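Local atomic coordinates of major pilin protein fimA (Silicibacter pomeroyi, PDB entry 2IMH), a protein that is of unknown function but belongs to the DUF1028 family, with two stacked antiparallel sheets flanked by helices, an arrangement consistent with an Ntn-hydrolase-like fold. Residues A43-A48 with Y83-A88; A95-G100 with S114-G119; R34-A39 with H60-S65; E55-H60 with N72-Q77. All coordinates share one frame; numbering follows the deposited sequence. Where two conformers were deposited one is given.

Contact 1 (A43-A48 with Y83-A88); sequences ASQGAA and YRQLAA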
loop_
_atom_site.group_PDB
_atom_site.type_symbol
_atom_site.label_atom_id
_atom_site.label_comp_id
_atom_site.label_asym_id
_atom_site.label_seq_id
_atom_site.Cartn_x
_atom_site.Cartn_y
_atom_site.Cartn_z
ATOM N N ALA A 43 5.296 3.064 -3.004
ATOM C CA ALA A 43 4.184 4.014 -3.053
ATOM C C ALA A 43 4.710 5.186 -3.849
ATOM O O ALA A 43 5.620 5.869 -3.384
ATOM C CB ALA A 43 3.795 4.465 -1.622
ATOM N N SER A 44 4.171 5.399 -5.048
ATOM C CA SER A 44 4.661 6.484 -5.903
ATOM C C SER A 44 3.539 7.503 -6.051
ATOM O O SER A 44 2.456 7.172 -6.535
ATOM C CB SER A 44 5.113 5.926 -7.255
ATOM O OG SER A 44 5.534 6.967 -8.143
ATOM N N GLN A 45 3.796 8.740 -5.623
ATOM C CA GLN A 45 2.712 9.719 -5.474
ATOM C C GLN A 45 3.258 11.132 -5.677
ATOM O O GLN A 45 4.321 11.309 -6.303
ATOM C CB GLN A 45 2.049 9.560 -4.089
ATOM C CG GLN A 45 3.020 9.673 -2.923
ATOM C CD GLN A 45 2.520 8.988 -1.648
ATOM O OE1 GLN A 45 2.020 7.864 -1.701
ATOM N NE2 GLN A 45 2.672 9.664 -0.497
ATOM N N GLY A 46 2.539 12.116 -5.144
ATOM C CA GLY A 46 2.971 13.521 -5.240
ATOM C C GLY A 46 2.197 14.308 -6.282
ATOM O O GLY A 46 1.193 13.827 -6.832
ATOM N N ALA A 47 2.672 15.522 -6.561
ATOM C CA ALA A 47 1.930 16.470 -7.388
ATOM C C ALA A 47 1.770 15.994 -8.818
ATOM O O ALA A 47 0.687 16.156 -9.419
ATOM C CB ALA A 47 2.601 17.851 -7.340
ATOM N N ALA A 48 2.852 15.413 -9.347
ATOM C CA ALA A 48 2.891 14.865 -10.689
ATOM C C ALA A 48 3.509 13.470 -10.556
ATOM O O ALA A 48 4.709 13.277 -10.794
ATOM C CB ALA A 48 3.733 15.748 -11.594
ATOM N N TYR A 83 8.607 17.467 -8.233
ATOM C CA TYR A 83 7.146 17.423 -8.295
ATOM C C TYR A 83 6.542 16.078 -7.901
ATOM O O TYR A 83 5.363 15.819 -8.155
ATOM C CB TYR A 83 6.668 17.815 -9.683
ATOM C CG TYR A 83 6.858 19.289 -9.933
ATOM C CD1 TYR A 83 5.807 20.184 -9.751
ATOM C CD2 TYR A 83 8.106 19.790 -10.302
ATOM C CE1 TYR A 83 5.989 21.555 -9.959
ATOM C CE2 TYR A 83 8.303 21.148 -10.506
ATOM C CZ TYR A 83 7.239 22.022 -10.336
ATOM O OH TYR A 83 7.426 23.378 -10.544
ATOM N N ARG A 84 7.340 15.223 -7.268
ATOM C CA ARG A 84 6.808 13.897 -6.910
ATOM C C ARG A 84 7.434 13.346 -5.641
ATOM O O ARG A 84 8.322 13.975 -5.049
ATOM C CB ARG A 84 6.868 12.904 -8.088
ATOM C CG ARG A 84 7.743 13.339 -9.281
ATOM C CD ARG A 84 7.770 12.290 -10.385
ATOM N NE ARG A 84 8.530 12.758 -11.551
ATOM C CZ ARG A 84 8.060 13.625 -12.450
ATOM N NH1 ARG A 84 6.821 14.112 -12.341
ATOM N NH2 ARG A 84 8.826 13.997 -13.461
ATOM N N GLN A 85 6.947 12.181 -5.217
ATOM C CA GLN A 85 7.245 11.653 -3.902
ATOM C C GLN A 85 7.242 10.125 -4.028
ATOM O O GLN A 85 6.396 9.573 -4.725
ATOM C CB GLN A 85 6.166 12.101 -2.914
ATOM C CG GLN A 85 6.365 11.592 -1.496
ATOM C CD GLN A 85 5.365 12.179 -0.515
ATOM O OE1 GLN A 85 4.163 12.218 -0.775
ATOM N NE2 GLN A 85 5.866 12.622 0.639
ATOM N N LEU A 86 8.201 9.471 -3.387
ATOM C CA LEU A 86 8.387 8.031 -3.547
ATOM C C LEU A 86 8.786 7.379 -2.235
ATOM O O LEU A 86 9.620 7.904 -1.492
ATOM C CB LEU A 86 9.486 7.759 -4.595
ATOM C CG LEU A 86 9.762 6.278 -4.922
ATOM C CD1 LEU A 86 8.519 5.635 -5.551
ATOM C CD2 LEU A 86 10.979 6.124 -5.843
ATOM N N ALA A 87 8.184 6.232 -1.948
ATOM C CA ALA A 87 8.548 5.481 -0.760
ATOM C C ALA A 87 8.690 4.033 -1.185
ATOM O O ALA A 87 7.974 3.557 -2.080
ATOM C CB ALA A 87 7.480 5.603 0.300
ATOM N N ALA A 88 9.632 3.334 -0.581
ATOM C CA ALA A 88 9.872 1.944 -0.963
ATOM C C ALA A 88 10.310 1.174 0.249
ATOM O O ALA A 88 11.025 1.708 1.100
ATOM C CB ALA A 88 10.953 1.849 -2.036
#
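Gln85 OE1 is gripped by two N-H donors. One is Gln45 NE2, which lies 3.0 Å from Gln85 OE1 in a nearly straight bond (168° at the hydrogen). The other is Asn120 ND2. The Gln45 bond lies in its own amide plane but meets the Gln85 carbonyl from above. The two side chains run side by side, with amide planes 72° apart. Gln45 starts from the crowded position, CG between backbone N and carbonyl carbon (chi1 56°). Gln45 OE1 is bonded to Ser6 OG, and Gln85 NE2 to Thr99 OG1 and Gly119 O. Both amides are thus fixed in rotation.

Strands 43-45 and 85-88 run antiparallel. Ala43-Ala87 and Gln45-Gln85 are hydrogen-bonded pairs. Ser44-Leu86 is the non-hydrogen-bonded pair between them, with Leu86 CD1 3.8 Å from Ser44 CB. At Gly46 a CB would clash with Arg84 CA. The chain then turns, and Ala48 N reaches Tyr83 O at 2.8 Å. The extended Arg84 chain passes the Ala48 carbonyl, and Arg84 NH1 meets a lone pair of Ala48 O at 2.7 Å. An alanine in place of Arg84 would remove this bond and the salt bridge to Asp78, and would probably loosen the turn.

These are the middle strands of the four-strand sheet. Trp53 of helix 51-62 packs on the Ser44 face, and strands 4-11 and 115-120 of the other sheet on the Ala43 face.

Contact 2 (A95-G100 with S114-G119); sequences AAAFTG and SGIASG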
loop_
_atom_site.group_PDB
_atom_site.type_symbol
_atom_site.label_atom_id
_atom_site.label_comp_id
_atom_site.label_asym_id
_atom_site.label_seq_id
_atom_site.Cartn_x
_atom_site.Cartn_y
_atom_site.Cartn_z
ATOM N N ALA A 95 13.120 0.640 4.831
ATOM C CA ALA A 95 12.360 1.583 3.987
ATOM C C ALA A 95 13.009 2.937 3.865
ATOM O O ALA A 95 13.787 3.341 4.731
ATOM C CB ALA A 95 10.960 1.739 4.523
ATOM N N ALA A 96 12.671 3.643 2.790
ATOM C CA ALA A 96 13.159 4.994 2.577
ATOM C C ALA A 96 12.158 5.757 1.728
ATOM O O ALA A 96 11.406 5.157 0.960
ATOM C CB ALA A 96 14.475 4.958 1.860
ATOM N N ALA A 97 12.188 7.078 1.837
ATOM C CA ALA A 97 11.341 7.928 1.022
ATOM C C ALA A 97 12.114 9.112 0.453
ATOM O O ALA A 97 13.134 9.546 1.011
ATOM C CB ALA A 97 10.147 8.422 1.824
ATOM N N PHE A 98 11.605 9.623 -0.660
ATOM C CA PHE A 98 12.042 10.899 -1.208
ATOM C C PHE A 98 10.803 11.798 -1.305
ATOM O O PHE A 98 9.738 11.362 -1.780
ATOM C CB PHE A 98 12.638 10.700 -2.598
ATOM C CG PHE A 98 12.796 11.985 -3.372
ATOM C CD1 PHE A 98 13.947 12.760 -3.223
ATOM C CD2 PHE A 98 11.784 12.426 -4.231
ATOM C CE1 PHE A 98 14.088 13.962 -3.928
ATOM C CE2 PHE A 98 11.909 13.631 -4.940
ATOM C CZ PHE A 98 13.069 14.401 -4.773
ATOM N N THR A 99 10.938 13.050 -0.877
ATOM C CA THR A 99 9.827 13.991 -0.992
ATOM C C THR A 99 10.285 15.240 -1.754
ATOM O O THR A 99 11.090 16.021 -1.243
ATOM C CB THR A 99 9.229 14.355 0.395
ATOM O OG1 THR A 99 8.718 13.174 1.036
ATOM C CG2 THR A 99 8.090 15.378 0.253
ATOM N N GLY A 100 9.775 15.410 -2.973
ATOM C CA GLY A 100 10.152 16.565 -3.808
ATOM C C GLY A 100 9.712 17.872 -3.168
ATOM O O GLY A 100 8.686 17.932 -2.460
ATOM N N SER A 114 8.585 -1.558 10.953
ATOM C CA SER A 114 8.240 -2.493 9.887
ATOM C C SER A 114 7.565 -1.820 8.698
ATOM O O SER A 114 6.699 -2.416 8.057
ATOM C CB SER A 114 7.308 -3.566 10.437
ATOM O OG SER A 114 6.062 -2.990 10.785
ATOM N N GLY A 115 7.970 -0.592 8.388
ATOM C CA GLY A 115 7.328 0.149 7.309
ATOM C C GLY A 115 7.604 1.634 7.222
ATOM O O GLY A 115 8.544 2.138 7.841
ATOM N N ILE A 116 6.767 2.326 6.452
ATOM C CA ILE A 116 6.979 3.751 6.165
ATOM C C ILE A 116 5.647 4.383 5.769
ATOM O O ILE A 116 4.884 3.812 4.989
ATOM C CB ILE A 116 8.081 3.973 5.078
ATOM C CG1 ILE A 116 8.412 5.463 4.898
ATOM C CG2 ILE A 116 7.684 3.349 3.720
ATOM C CD1 ILE A 116 9.672 5.686 4.075
ATOM N N ALA A 117 5.377 5.550 6.340
ATOM C CA ALA A 117 4.207 6.337 6.000
ATOM C C ALA A 117 4.715 7.571 5.250
ATOM O O ALA A 117 5.761 8.110 5.607
ATOM C CB ALA A 117 3.515 6.766 7.266
ATOM N N SER A 118 3.996 8.003 4.207
ATOM C CA SER A 118 4.361 9.249 3.498
ATOM C C SER A 118 3.129 9.957 2.978
ATOM O O SER A 118 2.092 9.340 2.764
ATOM C CB SER A 118 5.347 8.978 2.357
ATOM O OG SER A 118 4.807 8.082 1.389
ATOM N N GLY A 119 3.223 11.261 2.771
ATOM C CA GLY A 119 2.062 11.964 2.266
ATOM C C GLY A 119 2.393 13.377 1.865
ATOM O O GLY A 119 3.509 13.849 2.102
#
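Two stacked antiparallel sheets meet here, face to face, in the central layers of a beta sandwich with helices outside. Strand 95-99 is an outermost strand of the four-strand sheet. Strand 115-119 belongs to the six-strand sheet, next to its outermost strand 108-112. The two segments run nearly in the same direction, 19° apart. Their axes come within 6.7 Å, which is close for facing sheets. This is consistent with the small side chains of Ala95 and Ala97, which point inward from strand 95-99 and meet Ile116. The contact is held by apolar packing, with no hydrogen bond between the two segments.

Ile116 is the one large side chain in the interface. It points toward strand 95-99 and divides its branches between two alanines. CG1 is anti to the backbone N (chi1 -173°), and the chain continues extended to CD1 (chi2 168°). CG2 takes the crowded position between the backbone N and the carbonyl carbon. The branch point of Ile116 faces Ala95: CB and CG2 are each 3.7 Å from Ala95 CB. Ala97 also points inward, while Ala96 between them points away, to Pro67 and Glu68 of helix 67-76. Ile116 therefore lies across the backbone of Ala96, with an inward methyl group before and after it. The same side chain also touches Ala87 of strand 85-90 and Thr111 of strand 108-112. Its tip is closely packed: Ile116 CD1 is 3.4 Å from Ala96 C and 3.6 Å from Ala97 CB.

Contact 3 (R34-A39 with H60-S65); sequences RGDLNA and HLRDGS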
loop_
_atom_site.group_PDB
_atom_site.type_symbol
_atom_site.label_atom_id
_atom_site.label_comp_id
_atom_site.label_asym_id
_atom_site.label_seq_id
_atom_site.Cartn_x
_atom_site.Cartn_y
_atom_site.Cartn_z
ATOM N N ARG A 34 2.197 -0.370 -5.534
ATOM C CA ARG A 34 2.757 -1.516 -6.268
ATOM C C ARG A 34 3.561 -2.410 -5.332
ATOM O O ARG A 34 4.041 -1.958 -4.295
ATOM C CB ARG A 34 3.650 -1.052 -7.419
ATOM C CG ARG A 34 2.909 -0.371 -8.540
ATOM C CD ARG A 34 3.847 0.408 -9.440
ATOM N NE ARG A 34 3.025 1.233 -10.316
ATOM C CZ ARG A 34 2.521 2.419 -9.980
ATOM N NH1 ARG A 34 2.820 2.983 -8.800
ATOM N NH2 ARG A 34 1.749 3.062 -10.863
ATOM N N GLY A 35 3.741 -3.668 -5.727
ATOM C CA GLY A 35 4.467 -4.604 -4.896
ATOM C C GLY A 35 4.793 -5.893 -5.610
ATOM O O GLY A 35 4.178 -6.228 -6.623
ATOM N N ASP A 36 5.799 -6.589 -5.097
ATOM C CA ASP A 36 6.189 -7.882 -5.659
ATOM C C ASP A 36 6.917 -8.660 -4.577
ATOM O O ASP A 36 7.822 -8.131 -3.909
ATOM C CB ASP A 36 7.093 -7.687 -6.884
ATOM C CG ASP A 36 7.238 -8.951 -7.723
ATOM O OD1 ASP A 36 7.331 -10.064 -7.156
ATOM O OD2 ASP A 36 7.268 -8.819 -8.975
ATOM N N LEU A 37 6.484 -9.902 -4.365
ATOM C CA LEU A 37 7.081 -10.757 -3.356
ATOM C C LEU A 37 8.556 -11.058 -3.617
ATOM O O LEU A 37 9.258 -11.557 -2.719
ATOM C CB LEU A 37 6.278 -12.049 -3.203
ATOM C CG LEU A 37 4.887 -11.885 -2.599
ATOM C CD1 LEU A 37 4.105 -13.163 -2.843
ATOM C CD2 LEU A 37 4.986 -11.591 -1.098
ATOM N N ASN A 38 9.037 -10.705 -4.807
ATOM C CA ASN A 38 10.454 -10.841 -5.096
ATOM C C ASN A 38 11.233 -9.527 -4.929
ATOM O O ASN A 38 12.397 -9.433 -5.343
ATOM C CB ASN A 38 10.655 -11.437 -6.492
ATOM C CG ASN A 38 10.265 -10.493 -7.610
ATOM O OD1 ASN A 38 10.178 -9.274 -7.434
ATOM N ND2 ASN A 38 10.029 -11.061 -8.792
ATOM N N ALA A 39 10.604 -8.518 -4.325
ATOM C CA ALA A 39 11.209 -7.190 -4.270
ATOM C C ALA A 39 10.869 -6.416 -2.986
ATOM O O ALA A 39 11.763 -5.946 -2.256
ATOM C CB ALA A 39 10.777 -6.378 -5.503
ATOM N N HIS A 60 15.099 -2.059 -8.644
ATOM C CA HIS A 60 16.352 -1.819 -7.929
ATOM C C HIS A 60 16.457 -2.663 -6.662
ATOM O O HIS A 60 17.537 -3.131 -6.324
ATOM C CB HIS A 60 16.558 -0.343 -7.621
ATOM C CG HIS A 60 16.855 0.478 -8.837
ATOM N ND1 HIS A 60 18.132 0.629 -9.336
ATOM C CD2 HIS A 60 16.041 1.163 -9.673
ATOM C CE1 HIS A 60 18.091 1.393 -10.417
ATOM N NE2 HIS A 60 16.834 1.732 -10.641
ATOM N N LEU A 61 15.348 -2.817 -5.952
ATOM C CA LEU A 61 15.294 -3.715 -4.789
ATOM C C LEU A 61 15.569 -5.178 -5.168
ATOM O O LEU A 61 16.308 -5.873 -4.456
ATOM C CB LEU A 61 13.935 -3.615 -4.106
ATOM C CG LEU A 61 13.637 -2.322 -3.339
ATOM C CD1 LEU A 61 12.177 -2.326 -2.804
ATOM C CD2 LEU A 61 14.642 -2.038 -2.218
ATOM N N ARG A 62 14.956 -5.645 -6.260
ATOM C CA ARG A 62 15.162 -7.029 -6.707
ATOM C C ARG A 62 16.636 -7.253 -6.962
ATOM O O ARG A 62 17.146 -8.325 -6.707
ATOM C CB ARG A 62 14.455 -7.327 -8.025
ATOM C CG ARG A 62 12.967 -7.339 -7.969
ATOM C CD ARG A 62 12.364 -7.790 -9.288
ATOM N NE ARG A 62 10.920 -7.596 -9.191
ATOM C CZ ARG A 62 10.251 -6.573 -9.706
ATOM N NH1 ARG A 62 8.938 -6.497 -9.516
ATOM N NH2 ARG A 62 10.874 -5.642 -10.421
ATOM N N ASP A 63 17.291 -6.230 -7.502
ATOM C CA ASP A 63 18.685 -6.325 -7.906
ATOM C C ASP A 63 19.674 -6.011 -6.776
ATOM O O ASP A 63 20.874 -5.879 -7.013
ATOM C CB ASP A 63 18.928 -5.446 -9.134
ATOM C CG ASP A 63 18.250 -5.995 -10.394
ATOM O OD1 ASP A 63 18.006 -7.230 -10.483
ATOM O OD2 ASP A 63 17.975 -5.192 -11.306
ATOM N N GLY A 64 19.181 -5.935 -5.541
ATOM C CA GLY A 64 20.060 -5.866 -4.370
ATOM C C GLY A 64 20.454 -4.494 -3.859
ATOM O O GLY A 64 21.469 -4.360 -3.165
ATOM N N SER A 65 19.668 -3.467 -4.200
ATOM C CA SER A 65 19.860 -2.136 -3.625
ATOM C C SER A 65 19.133 -1.996 -2.289
ATOM O O SER A 65 17.977 -2.400 -2.164
ATOM C CB SER A 65 19.317 -1.050 -4.557
ATOM O OG SER A 65 20.061 -0.931 -5.750
#
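Charge pairing comes first. Arg62 NH1 forms a salt bridge with Asp36 OD2 at 2.9 Å, bent at the hydrogen (149°). The carboxylate and guanidinium planes stand 77° apart, and the donor meets Asp36 OD2 from above the carboxylate plane.

Among the hydrogen bonds, Arg62 NE reaches Asn38 OD1 at only 2.5 Å. Asn38 OD1 lies close to the guanidinium plane, but the amide itself stands perpendicular to that plane. Asn38 gets there with CG in the crowded position between backbone N and carbonyl carbon (chi1 70°). Asp36 OD1 accepts from Asn38 N at 3.0 Å, which makes an Asx turn at the end of strand 33-36. This brings two acceptors, Asp36 OD1 and Asn38 OD1, to 3.0 Å from each other. The Arg62 charge probably offsets their repulsion. Arg62 NH2 is bonded to Gln59 OE1 of the same helix.

The contact joins the turn between strands 33-36 and 40-45 to the C-terminal end of helix 51-62. A Schellman motif ends that helix, with Gly64 at positive phi as C-prime, Gly64 N bonded to Leu61 O and Ser65 N to His60 O.

Apolar packing completes the contact. Ala39 CB lies over one face of the guanidinium and touches Arg62 CG at 3.4 Å. An alanine in place of Arg62 would take away both polar links to the turn and would probably leave it less firmly tied to the helix. Leu61 CB lies 4.4 Å from Ala39 CB.

Contact 4 (E55-H60 with N72-Q77); sequences EEVLQH and NHVTSQ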
loop_
_atom_site.group_PDB
_atom_site.type_symbol
_atom_site.label_atom_id
_atom_site.label_comp_id
_atom_site.label_asym_id
_atom_site.label_seq_id
_atom_site.Cartn_x
_atom_site.Cartn_y
_atom_site.Cartn_z
ATOM N N GLU A 55 7.413 1.367 -10.428
ATOM C CA GLU A 55 7.869 0.094 -10.985
ATOM C C GLU A 55 9.390 -0.040 -10.879
ATOM O O GLU A 55 9.911 -1.067 -10.454
ATOM C CB GLU A 55 7.448 -0.013 -12.459
ATOM C CG GLU A 55 5.935 -0.024 -12.680
ATOM C CD GLU A 55 5.527 -0.116 -14.159
ATOM O OE1 GLU A 55 6.392 0.066 -15.048
ATOM O OE2 GLU A 55 4.326 -0.375 -14.424
ATOM N N GLU A 56 10.111 1.000 -11.297
ATOM C CA GLU A 56 11.564 0.936 -11.333
ATOM C C GLU A 56 12.200 0.747 -9.964
ATOM O O GLU A 56 13.179 -0.003 -9.827
ATOM C CB GLU A 56 12.126 2.169 -12.051
ATOM C CG GLU A 56 11.756 2.113 -13.517
ATOM C CD GLU A 56 12.266 3.297 -14.325
ATOM O OE1 GLU A 56 13.145 4.031 -13.821
ATOM O OE2 GLU A 56 11.784 3.468 -15.472
ATOM N N VAL A 57 11.662 1.400 -8.941
ATOM C CA VAL A 57 12.240 1.236 -7.591
ATOM C C VAL A 57 12.185 -0.218 -7.119
ATOM O O VAL A 57 13.108 -0.679 -6.440
ATOM C CB VAL A 57 11.616 2.222 -6.564
ATOM C CG1 VAL A 57 10.262 1.750 -6.074
ATOM C CG2 VAL A 57 12.556 2.482 -5.403
ATOM N N LEU A 58 11.125 -0.937 -7.496
ATOM C CA LEU A 58 11.024 -2.371 -7.168
ATOM C C LEU A 58 12.131 -3.182 -7.872
ATOM O O LEU A 58 12.736 -4.085 -7.283
ATOM C CB LEU A 58 9.646 -2.914 -7.538
ATOM C CG LEU A 58 8.485 -2.359 -6.701
ATOM C CD1 LEU A 58 7.156 -2.917 -7.200
ATOM C CD2 LEU A 58 8.636 -2.653 -5.202
ATOM N N GLN A 59 12.412 -2.846 -9.124
ATOM C CA GLN A 59 13.513 -3.499 -9.831
ATOM C C GLN A 59 14.853 -3.277 -9.135
ATOM O O GLN A 59 15.653 -4.206 -9.018
ATOM C CB GLN A 59 13.570 -3.041 -11.288
ATOM C CG GLN A 59 14.560 -3.865 -12.118
ATOM C CD GLN A 59 14.240 -5.352 -12.124
ATOM O OE1 GLN A 59 13.085 -5.763 -12.311
ATOM N NE2 GLN A 59 15.267 -6.173 -11.938
ATOM N N HIS A 60 15.099 -2.059 -8.644
ATOM C CA HIS A 60 16.352 -1.819 -7.929
ATOM C C HIS A 60 16.457 -2.663 -6.662
ATOM O O HIS A 60 17.537 -3.131 -6.324
ATOM C CB HIS A 60 16.558 -0.343 -7.621
ATOM C CG HIS A 60 16.855 0.478 -8.837
ATOM N ND1 HIS A 60 18.132 0.629 -9.336
ATOM C CD2 HIS A 60 16.041 1.163 -9.673
ATOM C CE1 HIS A 60 18.091 1.393 -10.417
ATOM N NE2 HIS A 60 16.834 1.732 -10.641
ATOM N N ASN A 72 17.002 6.760 -4.212
ATOM C CA ASN A 72 17.893 7.801 -4.726
ATOM C C ASN A 72 18.246 7.599 -6.205
ATOM O O ASN A 72 18.262 8.575 -6.959
ATOM C CB ASN A 72 19.132 7.966 -3.828
ATOM C CG ASN A 72 18.799 8.570 -2.459
ATOM O OD1 ASN A 72 17.686 9.048 -2.220
ATOM N ND2 ASN A 72 19.771 8.542 -1.545
ATOM N N HIS A 73 18.498 6.356 -6.626
ATOM C CA HIS A 73 18.803 6.019 -8.031
ATOM C C HIS A 73 17.673 6.424 -8.966
ATOM O O HIS A 73 17.891 6.955 -10.062
ATOM C CB HIS A 73 18.994 4.505 -8.216
ATOM C CG HIS A 73 20.174 3.926 -7.498
ATOM N ND1 HIS A 73 20.221 2.605 -7.101
ATOM C CD2 HIS A 73 21.347 4.479 -7.108
ATOM C CE1 HIS A 73 21.374 2.370 -6.500
ATOM N NE2 HIS A 73 22.075 3.489 -6.492
ATOM N N VAL A 74 16.456 6.114 -8.547
ATOM C CA VAL A 74 15.294 6.389 -9.361
ATOM C C VAL A 74 15.027 7.891 -9.453
ATOM O O VAL A 74 14.801 8.411 -10.542
ATOM C CB VAL A 74 14.068 5.638 -8.809
ATOM C CG1 VAL A 74 12.792 6.143 -9.437
ATOM C CG2 VAL A 74 14.255 4.167 -9.045
ATOM N N THR A 75 15.069 8.576 -8.317
ATOM C CA THR A 75 14.668 9.979 -8.274
ATOM C C THR A 75 15.735 10.900 -8.874
ATOM O O THR A 75 15.392 11.899 -9.527
ATOM C CB THR A 75 14.325 10.425 -6.851
ATOM O OG1 THR A 75 15.456 10.232 -5.998
ATOM C CG2 THR A 75 13.125 9.638 -6.315
ATOM N N SER A 76 17.010 10.554 -8.663
ATOM C CA SER A 76 18.141 11.369 -9.134
ATOM C C SER A 76 18.171 11.504 -10.652
ATOM O O SER A 76 18.606 12.538 -11.185
ATOM C CB SER A 76 19.479 10.803 -8.634
ATOM O OG SER A 76 19.835 9.612 -9.320
ATOM N N GLN A 77 17.723 10.456 -11.339
ATOM C CA GLN A 77 17.695 10.351 -12.805
ATOM C C GLN A 77 16.606 11.205 -13.442
ATOM O O GLN A 77 16.516 11.296 -14.666
ATOM C CB GLN A 77 17.395 8.903 -13.219
ATOM C CG GLN A 77 18.517 7.885 -13.062
ATOM C CD GLN A 77 18.093 6.505 -13.548
ATOM O OE1 GLN A 77 18.568 6.024 -14.580
ATOM N NE2 GLN A 77 17.175 5.872 -12.819
HETATM O O HOH W 1 15.582 3.576 -12.472
#
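His60 has CG anti to its carbonyl carbon (chi1 -71°), and His73 uses the same position. These torsions bring the two imidazoles together at the exposed edge of the helix pair. Val74 places CG1 anti to its backbone N, which leaves CG2 facing helix 55-60.

The two rings meet obliquely, with planes 49° apart and centroids 5.3 Å from each other. His73 CB lies over one face of the His60 ring in a CH-pi contact, 4.2 Å from the ring centroid. Val74 CG2 is the apolar focus. It lies 3.6 Å from His60 CD2. On its other contact, Val74 CG2 is 4.1 Å from Val57 CB.

Helices 51-62 and 67-76 form an antiparallel helical hairpin on the outer side of the four-strand sheet. The local segments 55-60 and 72-76 cross at 143°, and their axes approach to 9.4 Å. Val57 and Val74 are the closest backbone pair, and both side chains also pack on Leu86 of the sheet.

A water bridges the two segments on the polar side. It lies in the plane of the His60 ring, at its edge, 2.9 Å from His60 NE2. It donates to Glu56 OE1, carried there on an extended chain, and accepts from Gln77 NE2. The nearby Glu56 charge may polarise the water and the ring. Gln77 NE2 also makes a weak bond to His73 O, within its own segment.

Contact 1 joins the two central strands of the four-strand sheet. Contact 2, about 9 Å away between centres, packs the outermost strand 95-99 of this sheet on the six-strand sheet. Contact 3 links the turn after the other outermost strand, 33-36, to helix 51-62. Contact 4 pairs that helix with helix 67-76; contacts 3 and 4 share His60 and lie about 11 Å apart between centres. Along the chain, both segments of contact 4 fall between those of contact 1, contact 3 alternates with both, and contact 2 comes last. Leu86 of contact 1 packs on Val57 and Val74 of contact 4. Together the contacts run from the helical layer through one sheet to the next.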